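Long-range contacts in tudor and KH domain-containing protein homolog (Drosophila melanogaster, PDB 5YGB), which acts in the piRNA pathway that represses transposons, its extended Tudor domain binding the N-terminus of Piwi: residues K161-R172 and G186-P197; A11-W19 and W142-E151. The protein carries 1 engineered substitution. All coordinates share one frame; numbering follows the deposited sequence.

Interaction 1: K161-R172 and G186-P197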
loop_
_atom_site.group_PDB
_atom_site.type_symbol
_atom_site.label_atom_id
_atom_site.label_comp_id
_atom_site.label_asym_id
_atom_site.label_seq_id
_atom_site.Cartn_x
_atom_site.Cartn_y
_atom_site.Cartn_z
ATOM N N LYS A 161 2.523 12.490 9.872
ATOM C CA LYS A 161 3.420 13.091 8.902
ATOM C C LYS A 161 4.876 12.718 9.144
ATOM O O LYS A 161 5.387 12.820 10.264
ATOM C CB LYS A 161 3.288 14.613 8.896
ATOM C CG LYS A 161 4.406 15.279 8.111
ATOM C CD LYS A 161 4.106 16.725 7.788
ATOM C CE LYS A 161 4.024 17.549 9.035
ATOM N NZ LYS A 161 3.687 18.958 8.686
ATOM N N LEU A 162 5.536 12.280 8.078
ATOM C CA LEU A 162 6.972 12.048 8.058
ATOM C C LEU A 162 7.571 12.846 6.911
ATOM O O LEU A 162 6.865 13.202 5.965
ATOM C CB LEU A 162 7.300 10.559 7.875
ATOM C CG LEU A 162 6.765 9.608 8.935
ATOM C CD1 LEU A 162 7.122 8.176 8.553
ATOM C CD2 LEU A 162 7.325 9.939 10.307
ATOM N N ILE A 163 8.868 13.117 6.989
ATOM C CA ILE A 163 9.607 13.719 5.883
ATOM C C ILE A 163 10.446 12.635 5.229
ATOM O O ILE A 163 11.287 12.016 5.887
ATOM C CB ILE A 163 10.530 14.866 6.339
ATOM C CG1 ILE A 163 9.739 15.931 7.097
ATOM C CG2 ILE A 163 11.257 15.467 5.141
ATOM C CD1 ILE A 163 8.566 16.502 6.315
ATOM N N ALA A 164 10.201 12.395 3.944
ATOM C CA ALA A 164 10.908 11.367 3.192
ATOM C C ALA A 164 11.828 11.988 2.160
ATOM O O ALA A 164 11.540 13.059 1.624
ATOM C CB ALA A 164 9.923 10.432 2.508
ATOM N N ARG A 165 12.936 11.319 1.879
ATOM C CA ARG A 165 13.792 11.730 0.776
ATOM C C ARG A 165 14.300 10.490 0.050
ATOM O O ARG A 165 14.804 9.554 0.667
ATOM C CB ARG A 165 14.958 12.581 1.268
ATOM C CG ARG A 165 15.849 13.069 0.136
ATOM C CD ARG A 165 17.093 13.786 0.651
ATOM N NE ARG A 165 16.789 15.094 1.222
ATOM C CZ ARG A 165 17.712 15.954 1.641
ATOM N NH1 ARG A 165 18.998 15.642 1.552
ATOM N NH2 ARG A 165 17.350 17.127 2.147
ATOM N N VAL A 166 14.156 10.478 -1.268
ATOM C CA VAL A 166 14.681 9.368 -2.053
ATOM C C VAL A 166 16.188 9.534 -2.183
ATOM O O VAL A 166 16.656 10.567 -2.669
ATOM C CB VAL A 166 14.029 9.304 -3.442
ATOM C CG1 VAL A 166 14.669 8.210 -4.287
ATOM C CG2 VAL A 166 12.527 9.068 -3.313
ATOM N N VAL A 167 16.950 8.542 -1.730
ATOM C CA VAL A 167 18.410 8.646 -1.776
ATOM C C VAL A 167 19.068 7.537 -2.583
ATOM O O VAL A 167 20.277 7.586 -2.823
ATOM C CB VAL A 167 19.028 8.649 -0.358
ATOM C CG1 VAL A 167 18.539 9.860 0.435
ATOM C CG2 VAL A 167 18.729 7.340 0.374
ATOM N N THR A 168 18.288 6.544 -3.008
ATOM C CA THR A 168 18.830 5.440 -3.802
ATOM C C THR A 168 17.679 4.666 -4.442
ATOM O O THR A 168 16.517 4.923 -4.143
ATOM C CB THR A 168 19.699 4.485 -2.938
ATOM O OG1 THR A 168 20.423 3.572 -3.782
ATOM C CG2 THR A 168 18.829 3.703 -1.961
ATOM N N TYR A 169 18.023 3.731 -5.325
ATOM C CA TYR A 169 17.077 2.812 -5.966
ATOM C C TYR A 169 17.643 1.406 -5.963
ATOM O O TYR A 169 18.864 1.230 -6.036
ATOM C CB TYR A 169 16.779 3.199 -7.424
ATOM C CG TYR A 169 15.970 4.454 -7.600
ATOM C CD1 TYR A 169 14.584 4.425 -7.530
ATOM C CD2 TYR A 169 16.595 5.668 -7.841
ATOM C CE1 TYR A 169 13.838 5.582 -7.683
ATOM C CE2 TYR A 169 15.863 6.823 -7.992
ATOM C CZ TYR A 169 14.492 6.777 -7.916
ATOM O OH TYR A 169 13.782 7.934 -8.067
ATOM N N LYS A 170 16.768 0.407 -5.909
ATOM C CA LYS A 170 17.201 -0.975 -6.047
ATOM C C LYS A 170 16.307 -1.677 -7.049
ATOM O O LYS A 170 15.112 -1.413 -7.132
ATOM C CB LYS A 170 17.194 -1.711 -4.699
ATOM C CG LYS A 170 15.848 -2.273 -4.275
ATOM C CD LYS A 170 15.999 -3.398 -3.255
ATOM C CE LYS A 170 16.495 -2.880 -1.915
ATOM N NZ LYS A 170 16.402 -3.904 -0.826
ATOM N N GLU A 171 16.909 -2.548 -7.843
ATOM C CA GLU A 171 16.163 -3.342 -8.793
ATOM C C GLU A 171 15.238 -4.271 -8.034
ATOM O O GLU A 171 15.655 -4.922 -7.076
ATOM C CB GLU A 171 17.116 -4.140 -9.683
ATOM C CG GLU A 171 16.615 -4.354 -11.088
ATOM C CD GLU A 171 17.508 -5.278 -11.881
ATOM O OE1 GLU A 171 18.320 -6.000 -11.262
ATOM O OE2 GLU A 171 17.410 -5.269 -13.123
ATOM N N ARG A 172 13.977 -4.319 -8.444
ATOM C CA ARG A 172 13.043 -5.252 -7.843
ATOM C C ARG A 172 13.489 -6.681 -8.104
ATOM O O ARG A 172 13.845 -7.030 -9.228
ATOM C CB ARG A 172 11.632 -5.038 -8.386
ATOM C CG ARG A 172 10.816 -4.049 -7.585
ATOM C CD ARG A 172 9.349 -4.105 -7.974
ATOM N NE ARG A 172 8.526 -3.243 -7.128
ATOM C CZ ARG A 172 8.290 -1.958 -7.371
ATOM N NH1 ARG A 172 8.816 -1.370 -8.433
ATOM N NH2 ARG A 172 7.524 -1.258 -6.546
ATOM N N GLY A 186 12.856 -6.020 -12.158
ATOM C CA GLY A 186 13.673 -5.119 -12.952
ATOM C C GLY A 186 13.313 -3.652 -12.814
ATOM O O GLY A 186 14.100 -2.776 -13.177
ATOM N N THR A 187 12.118 -3.378 -12.299
ATOM C CA THR A 187 11.667 -2.005 -12.101
ATOM C C THR A 187 12.336 -1.406 -10.860
ATOM O O THR A 187 12.767 -2.140 -9.972
ATOM C CB THR A 187 10.134 -1.937 -11.963
ATOM O OG1 THR A 187 9.719 -2.746 -10.855
ATOM C CG2 THR A 187 9.466 -2.438 -13.233
ATOM N N PRO A 188 12.436 -0.066 -10.799
ATOM C CA PRO A 188 13.182 0.545 -9.694
ATOM C C PRO A 188 12.341 0.775 -8.434
ATOM O O PRO A 188 11.294 1.420 -8.478
ATOM C CB PRO A 188 13.652 1.876 -10.298
ATOM C CG PRO A 188 12.606 2.217 -11.280
ATOM C CD PRO A 188 12.043 0.927 -11.810
ATOM N N LEU A 189 12.813 0.228 -7.321
ATOM C CA LEU A 189 12.215 0.455 -6.016
ATOM C C LEU A 189 12.948 1.605 -5.315
ATOM O O LEU A 189 14.159 1.530 -5.135
ATOM C CB LEU A 189 12.298 -0.823 -5.187
ATOM C CG LEU A 189 11.574 -0.940 -3.854
ATOM C CD1 LEU A 189 10.075 -0.880 -4.069
ATOM C CD2 LEU A 189 11.965 -2.248 -3.196
ATOM N N PRO A 190 12.239 2.691 -4.959
ATOM C CA PRO A 190 12.932 3.804 -4.292
ATOM C C PRO A 190 13.347 3.474 -2.864
ATOM O O PRO A 190 12.565 2.889 -2.110
ATOM C CB PRO A 190 11.893 4.932 -4.272
ATOM C CG PRO A 190 10.785 4.489 -5.166
ATOM C CD PRO A 190 10.819 2.995 -5.208
ATOM N N GLY A 191 14.575 3.842 -2.511
ATOM C CA GLY A 191 15.084 3.721 -1.157
ATOM C C GLY A 191 15.060 5.089 -0.524
ATOM O O GLY A 191 15.619 6.042 -1.075
ATOM N N VAL A 192 14.406 5.194 0.624
ATOM C CA VAL A 192 14.181 6.491 1.243
ATOM C C VAL A 192 14.794 6.610 2.626
ATOM O O VAL A 192 14.986 5.616 3.334
ATOM C CB VAL A 192 12.663 6.819 1.364
ATOM C CG1 VAL A 192 12.040 6.950 -0.017
ATOM C CG2 VAL A 192 11.918 5.776 2.218
ATOM N N GLU A 193 15.099 7.853 2.977
ATOM C CA GLU A 193 15.307 8.263 4.359
ATOM C C GLU A 193 13.971 8.746 4.905
ATOM O O GLU A 193 13.194 9.364 4.183
ATOM C CB GLU A 193 16.330 9.390 4.452
ATOM C CG GLU A 193 17.716 9.003 4.023
ATOM C CD GLU A 193 18.750 10.051 4.386
ATOM O OE1 GLU A 193 18.360 11.187 4.744
ATOM O OE2 GLU A 193 19.957 9.729 4.318
ATOM N N LEU A 194 13.699 8.484 6.171
ATOM C CA LEU A 194 12.471 8.942 6.795
ATOM C C LEU A 194 12.797 9.594 8.100
ATOM O O LEU A 194 13.594 9.069 8.874
ATOM C CB LEU A 194 11.504 7.796 7.079
ATOM C CG LEU A 194 10.833 7.014 5.966
ATOM C CD1 LEU A 194 9.994 5.910 6.573
ATOM C CD2 LEU A 194 9.981 7.955 5.126
ATOM N N PHE A 195 12.172 10.724 8.384
ATOM C CA PHE A 195 12.218 11.165 9.759
ATOM C C PHE A 195 10.940 11.846 10.173
ATOM O O PHE A 195 10.164 12.336 9.355
ATOM C CB PHE A 195 13.426 12.056 10.014
ATOM C CG PHE A 195 13.358 13.392 9.373
ATOM C CD1 PHE A 195 12.789 14.468 10.042
ATOM C CD2 PHE A 195 13.922 13.604 8.123
ATOM C CE1 PHE A 195 12.751 15.716 9.453
ATOM C CE2 PHE A 195 13.891 14.852 7.534
ATOM C CZ PHE A 195 13.309 15.909 8.199
ATOM N N ASP A 196 10.722 11.828 11.476
ATOM C CA ASP A 196 9.525 12.361 12.083
ATOM C C ASP A 196 9.830 13.773 12.577
ATOM O O ASP A 196 10.611 13.949 13.502
ATOM C CB ASP A 196 9.082 11.446 13.228
ATOM C CG ASP A 196 7.783 11.870 13.850
ATOM O OD1 ASP A 196 7.325 13.013 13.609
ATOM O OD2 ASP A 196 7.216 11.057 14.611
ATOM N N PRO A 197 9.214 14.791 11.963
ATOM C CA PRO A 197 9.516 16.182 12.343
ATOM C C PRO A 197 8.966 16.603 13.700
ATOM O O PRO A 197 9.344 17.661 14.204
ATOM C CB PRO A 197 8.859 16.990 11.228
ATOM C CG PRO A 197 7.735 16.127 10.754
ATOM C CD PRO A 197 8.259 14.714 10.844
HETATM O O HOH W 1 4.922 13.804 12.652
HETATM O O HOH W 2 19.871 12.847 2.565
#
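Phe-195 has CG between its backbone N and carbonyl carbon (chi1 70°), which lays the ring alongside Ile-163. A CH-pi contact results: in the conformer given, CB of Ile-163 sits 3.7 Å from the centroid of the Phe-195 ring, over one face and toward the rim. At the far end the Arg-172 chain runs extended from CG to NE, and chi4 of 88° turns the guanidinium across Thr-187. Its NH1 gives a hydrogen bond of 2.9 Å to Thr-187 OG1, which also bonds to Lys-184 O. CD1 of Leu-189 lies over one guanidinium face, 3.6 Å from Arg-172 NH2. That NH2 forms a salt bridge with Glu-125. With an alanine here, Glu-125 would probably lose this salt bridge and Leu-189 its cover. The two strands form an antiparallel pair in the SN-like half of the extended Tudor domain. A classic beta bulge breaks the register: Val-167 and Thr-168 both face Gly-191. Val-167 N bonds Gly-191 O at 2.9 Å, while the bond from Thr-168 N to the same oxygen is weak. On the face with Ala-164, CD2 of Leu-194 rests 3.6 Å from Ala-164 CB. A water bridges Lys-161 O and Asp-196 OD1, which also accepts from Ala-198 N.

Interaction 2: A11-W19 and W142-E151; sequences AVASPTKFW and WPKSSIAKFE
The Trp-142 indole carries Pro-15 on one face and Thr-16 OG1 at its edge. CD of Pro-15 stands almost straight above the five-membered ring, 3.6 Å from its centroid. In the ring plane, Trp-142 NE1 donates a hydrogen bond of 2.9 Å to Thr-16 OG1. Pro-15 also meets the Phe-150 ring, placing its CA over the centre of one face, 4.0 Å from the centroid. The proline is thus in contact with two aromatic faces. Val-12 CG1 comes to the Phe-150 edge in the ring plane, 3.9 Å from CD2. Phe-150 has CG anti to the backbone N (chi1 -176°), and this sends CZ over one face of Phe-18, 3.5 Å from Phe-18 CD1. The two ring planes are inclined at 53°. Ser-14 OG accepts from Thr-16 N, an ST turn within the type I beta turn from Ser-14 to Lys-17. Ala-13 and Ser-14 both face Lys-17, a classic beta bulge. A water joins Val-12 O to Glu-151 OE2. The turn links strands 5-12 and 17-22, and helix 144-154 packs against it. Met-209 of helix 205-211 touches both Pro-15 and Phe-150, and Leu-194 of strand 188-195 reaches Phe-150 and Phe-18.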
loop_
_atom_site.group_PDB
_atom_site.type_symbol
_atom_site.label_atom_id
_atom_site.label_comp_id
_atom_site.label_asym_id
_atom_site.label_seq_id
_atom_site.Cartn_x
_atom_site.Cartn_y
_atom_site.Cartn_z
ATOM N N ALA A 11 1.006 1.610 4.572
ATOM C CA ALA A 11 1.012 0.171 4.793
ATOM C C ALA A 11 2.445 -0.283 4.976
ATOM O O ALA A 11 3.360 0.298 4.391
ATOM C CB ALA A 11 0.345 -0.574 3.622
ATOM N N VAL A 12 2.635 -1.328 5.773
ATOM C CA VAL A 12 3.953 -1.891 6.042
ATOM C C VAL A 12 3.943 -3.404 5.951
ATOM O O VAL A 12 3.118 -4.064 6.584
ATOM C CB VAL A 12 4.449 -1.507 7.448
ATOM C CG1 VAL A 12 5.706 -2.301 7.818
ATOM C CG2 VAL A 12 4.699 -0.001 7.565
ATOM N N ALA A 13 4.866 -3.949 5.166
ATOM C CA ALA A 13 5.223 -5.366 5.275
ATOM C C ALA A 13 6.478 -5.514 6.141
ATOM O O ALA A 13 6.534 -6.356 7.036
ATOM C CB ALA A 13 5.443 -5.971 3.912
ATOM N N SER A 14 7.485 -4.689 5.866
ATOM C CA SER A 14 8.724 -4.704 6.639
ATOM C C SER A 14 9.447 -3.378 6.422
ATOM O O SER A 14 8.995 -2.576 5.609
ATOM C CB SER A 14 9.609 -5.887 6.216
ATOM O OG SER A 14 10.411 -5.537 5.101
ATOM N N PRO A 15 10.566 -3.137 7.139
ATOM C CA PRO A 15 11.311 -1.900 6.852
ATOM C C PRO A 15 11.823 -1.817 5.418
ATOM O O PRO A 15 12.127 -0.717 4.960
ATOM C CB PRO A 15 12.488 -1.957 7.840
ATOM C CG PRO A 15 11.986 -2.808 8.971
ATOM C CD PRO A 15 11.130 -3.853 8.303
ATOM N N THR A 16 11.921 -2.947 4.719
ATOM C CA THR A 16 12.357 -2.903 3.327
ATOM C C THR A 16 11.219 -3.193 2.344
ATOM O O THR A 16 11.451 -3.417 1.157
ATOM C CB THR A 16 13.562 -3.856 3.081
ATOM O OG1 THR A 16 13.308 -5.141 3.659
ATOM C CG2 THR A 16 14.814 -3.272 3.713
ATOM N N LYS A 17 9.985 -3.127 2.837
ATOM C CA LYS A 17 8.819 -3.176 1.964
ATOM C C LYS A 17 7.641 -2.472 2.628
ATOM O O LYS A 17 6.962 -3.038 3.474
ATOM C CB LYS A 17 8.454 -4.621 1.611
ATOM C CG LYS A 17 7.317 -4.723 0.600
ATOM C CD LYS A 17 7.026 -6.173 0.228
ATOM C CE LYS A 17 6.026 -6.247 -0.910
ATOM N NZ LYS A 17 5.781 -7.651 -1.350
ATOM N N PHE A 18 7.427 -1.215 2.260
ATOM C CA PHE A 18 6.310 -0.454 2.797
ATOM C C PHE A 18 5.838 0.532 1.739
ATOM O O PHE A 18 6.456 0.666 0.685
ATOM C CB PHE A 18 6.691 0.255 4.114
ATOM C CG PHE A 18 7.819 1.254 3.987
ATOM C CD1 PHE A 18 9.144 0.860 4.141
ATOM C CD2 PHE A 18 7.551 2.588 3.722
ATOM C CE1 PHE A 18 10.167 1.777 4.022
ATOM C CE2 PHE A 18 8.581 3.510 3.617
ATOM C CZ PHE A 18 9.888 3.096 3.772
ATOM N N TRP A 19 4.737 1.229 2.021
ATOM C CA TRP A 19 4.120 2.123 1.047
ATOM C C TRP A 19 3.916 3.499 1.641
ATOM O O TRP A 19 3.536 3.635 2.808
ATOM C CB TRP A 19 2.782 1.547 0.558
ATOM C CG TRP A 19 2.917 0.325 -0.316
ATOM C CD1 TRP A 19 2.871 0.295 -1.678
ATOM C CD2 TRP A 19 3.118 -1.025 0.121
ATOM N NE1 TRP A 19 3.039 -1.004 -2.124
ATOM C CE2 TRP A 19 3.184 -1.832 -1.041
ATOM C CE3 TRP A 19 3.241 -1.642 1.373
ATOM C CZ2 TRP A 19 3.386 -3.216 -0.980
ATOM C CZ3 TRP A 19 3.436 -3.027 1.430
ATOM C CH2 TRP A 19 3.502 -3.790 0.255
ATOM N N TRP A 142 13.040 -10.053 8.354
ATOM C CA TRP A 142 13.150 -9.194 9.525
ATOM C C TRP A 142 12.488 -9.838 10.732
ATOM O O TRP A 142 11.411 -10.424 10.596
ATOM C CB TRP A 142 12.484 -7.839 9.269
ATOM C CG TRP A 142 13.189 -6.938 8.312
ATOM C CD1 TRP A 142 13.028 -6.879 6.959
ATOM C CD2 TRP A 142 14.147 -5.940 8.650
ATOM N NE1 TRP A 142 13.848 -5.909 6.427
ATOM C CE2 TRP A 142 14.546 -5.316 7.448
ATOM C CE3 TRP A 142 14.718 -5.511 9.851
ATOM C CZ2 TRP A 142 15.489 -4.290 7.419
ATOM C CZ3 TRP A 142 15.654 -4.496 9.821
ATOM C CH2 TRP A 142 16.025 -3.891 8.616
ATOM N N PRO A 143 13.105 -9.708 11.923
ATOM C CA PRO A 143 12.429 -10.148 13.147
ATOM C C PRO A 143 11.117 -9.401 13.346
ATOM O O PRO A 143 11.019 -8.224 12.990
ATOM C CB PRO A 143 13.423 -9.790 14.255
ATOM C CG PRO A 143 14.741 -9.707 13.577
ATOM C CD PRO A 143 14.443 -9.159 12.208
ATOM N N LYS A 144 10.125 -10.074 13.913
ATOM C CA LYS A 144 8.840 -9.447 14.178
ATOM C C LYS A 144 9.009 -8.179 15.011
ATOM O O LYS A 144 8.282 -7.203 14.817
ATOM C CB LYS A 144 7.909 -10.429 14.887
ATOM C CG LYS A 144 7.577 -11.650 14.049
ATOM C CD LYS A 144 6.656 -11.291 12.893
ATOM C CE LYS A 144 6.175 -12.524 12.146
ATOM N NZ LYS A 144 5.878 -13.663 13.059
ATOM N N SER A 145 9.975 -8.178 15.926
ATOM C CA SER A 145 10.199 -7.010 16.774
ATOM C C SER A 145 10.701 -5.813 15.964
ATOM O O SER A 145 10.429 -4.663 16.312
ATOM C CB SER A 145 11.193 -7.331 17.894
ATOM O OG SER A 145 12.404 -7.844 17.367
ATOM N N SER A 146 11.439 -6.083 14.891
ATOM C CA SER A 146 11.932 -5.009 14.026
ATOM C C SER A 146 10.792 -4.434 13.200
ATOM O O SER A 146 10.694 -3.216 13.018
ATOM C CB SER A 146 13.042 -5.504 13.100
ATOM O OG SER A 146 14.224 -5.802 13.830
ATOM N N ILE A 147 9.938 -5.311 12.683
ATOM C CA ILE A 147 8.774 -4.873 11.929
ATOM C C ILE A 147 7.871 -4.036 12.826
ATOM O O ILE A 147 7.416 -2.967 12.420
ATOM C CB ILE A 147 8.002 -6.073 11.346
ATOM C CG1 ILE A 147 8.900 -6.858 10.387
ATOM C CG2 ILE A 147 6.741 -5.599 10.638
ATOM C CD1 ILE A 147 8.295 -8.160 9.896
ATOM N N ALA A 148 7.637 -4.503 14.048
ATOM C CA ALA A 148 6.809 -3.770 15.002
ATOM C C ALA A 148 7.391 -2.397 15.330
ATOM O O ALA A 148 6.661 -1.402 15.377
ATOM C CB ALA A 148 6.625 -4.592 16.280
ATOM N N LYS A 149 8.700 -2.331 15.548
ATOM C CA LYS A 149 9.328 -1.055 15.855
ATOM C C LYS A 149 9.156 -0.083 14.687
ATOM O O LYS A 149 8.877 1.096 14.896
ATOM C CB LYS A 149 10.813 -1.241 16.181
ATOM C CG LYS A 149 11.537 0.049 16.532
ATOM C CD LYS A 149 10.952 0.706 17.769
ATOM C CE LYS A 149 11.752 1.937 18.171
ATOM N NZ LYS A 149 11.328 2.482 19.495
ATOM N N PHE A 150 9.312 -0.583 13.467
ATOM C CA PHE A 150 9.140 0.269 12.297
ATOM C C PHE A 150 7.681 0.744 12.166
ATOM O O PHE A 150 7.421 1.904 11.836
ATOM C CB PHE A 150 9.600 -0.469 11.033
ATOM C CG PHE A 150 9.551 0.370 9.792
ATOM C CD1 PHE A 150 10.469 1.392 9.598
ATOM C CD2 PHE A 150 8.579 0.151 8.830
ATOM C CE1 PHE A 150 10.434 2.179 8.445
ATOM C CE2 PHE A 150 8.526 0.943 7.677
ATOM C CZ PHE A 150 9.462 1.957 7.485
ATOM N N GLU A 151 6.728 -0.143 12.423
ATOM C CA GLU A 151 5.320 0.248 12.437
ATOM C C GLU A 151 5.060 1.331 13.477
ATOM O O GLU A 151 4.305 2.269 13.219
ATOM C CB GLU A 151 4.431 -0.968 12.704
ATOM C CG GLU A 151 4.397 -1.938 11.529
ATOM C CD GLU A 151 3.661 -3.227 11.833
ATOM O OE1 GLU A 151 3.708 -3.682 12.993
ATOM O OE2 GLU A 151 3.044 -3.785 10.905
HETATM O O HOH W 3 2.740 -5.441 9.034
#

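How the interactions relate
Interactions 1 and 2 meet at the same five-stranded sheet, with centres about 14 Å apart. Interaction 1 pairs two of its strands; interaction 2 sets a helix against the turn between two others. Both are partly buried, but interaction 1 has more exposed residues. Its Val-192 and Leu-194 are buried beside Phe-18, whereas Tyr-169, Glu-171 and Phe-195 are exposed. The two contacts touch where Phe-18 CZ lies 3.7 Å from Val-192 CG2. The chemistry differs: a ladder of backbone hydrogen bonds holds 161-172 to 186-197, while rings and a proline join 11-19 to 142-151, with one direct hydrogen bond. Helix 144-154 leads along the chain into strand 162-171, which also neighbours strand 5-12.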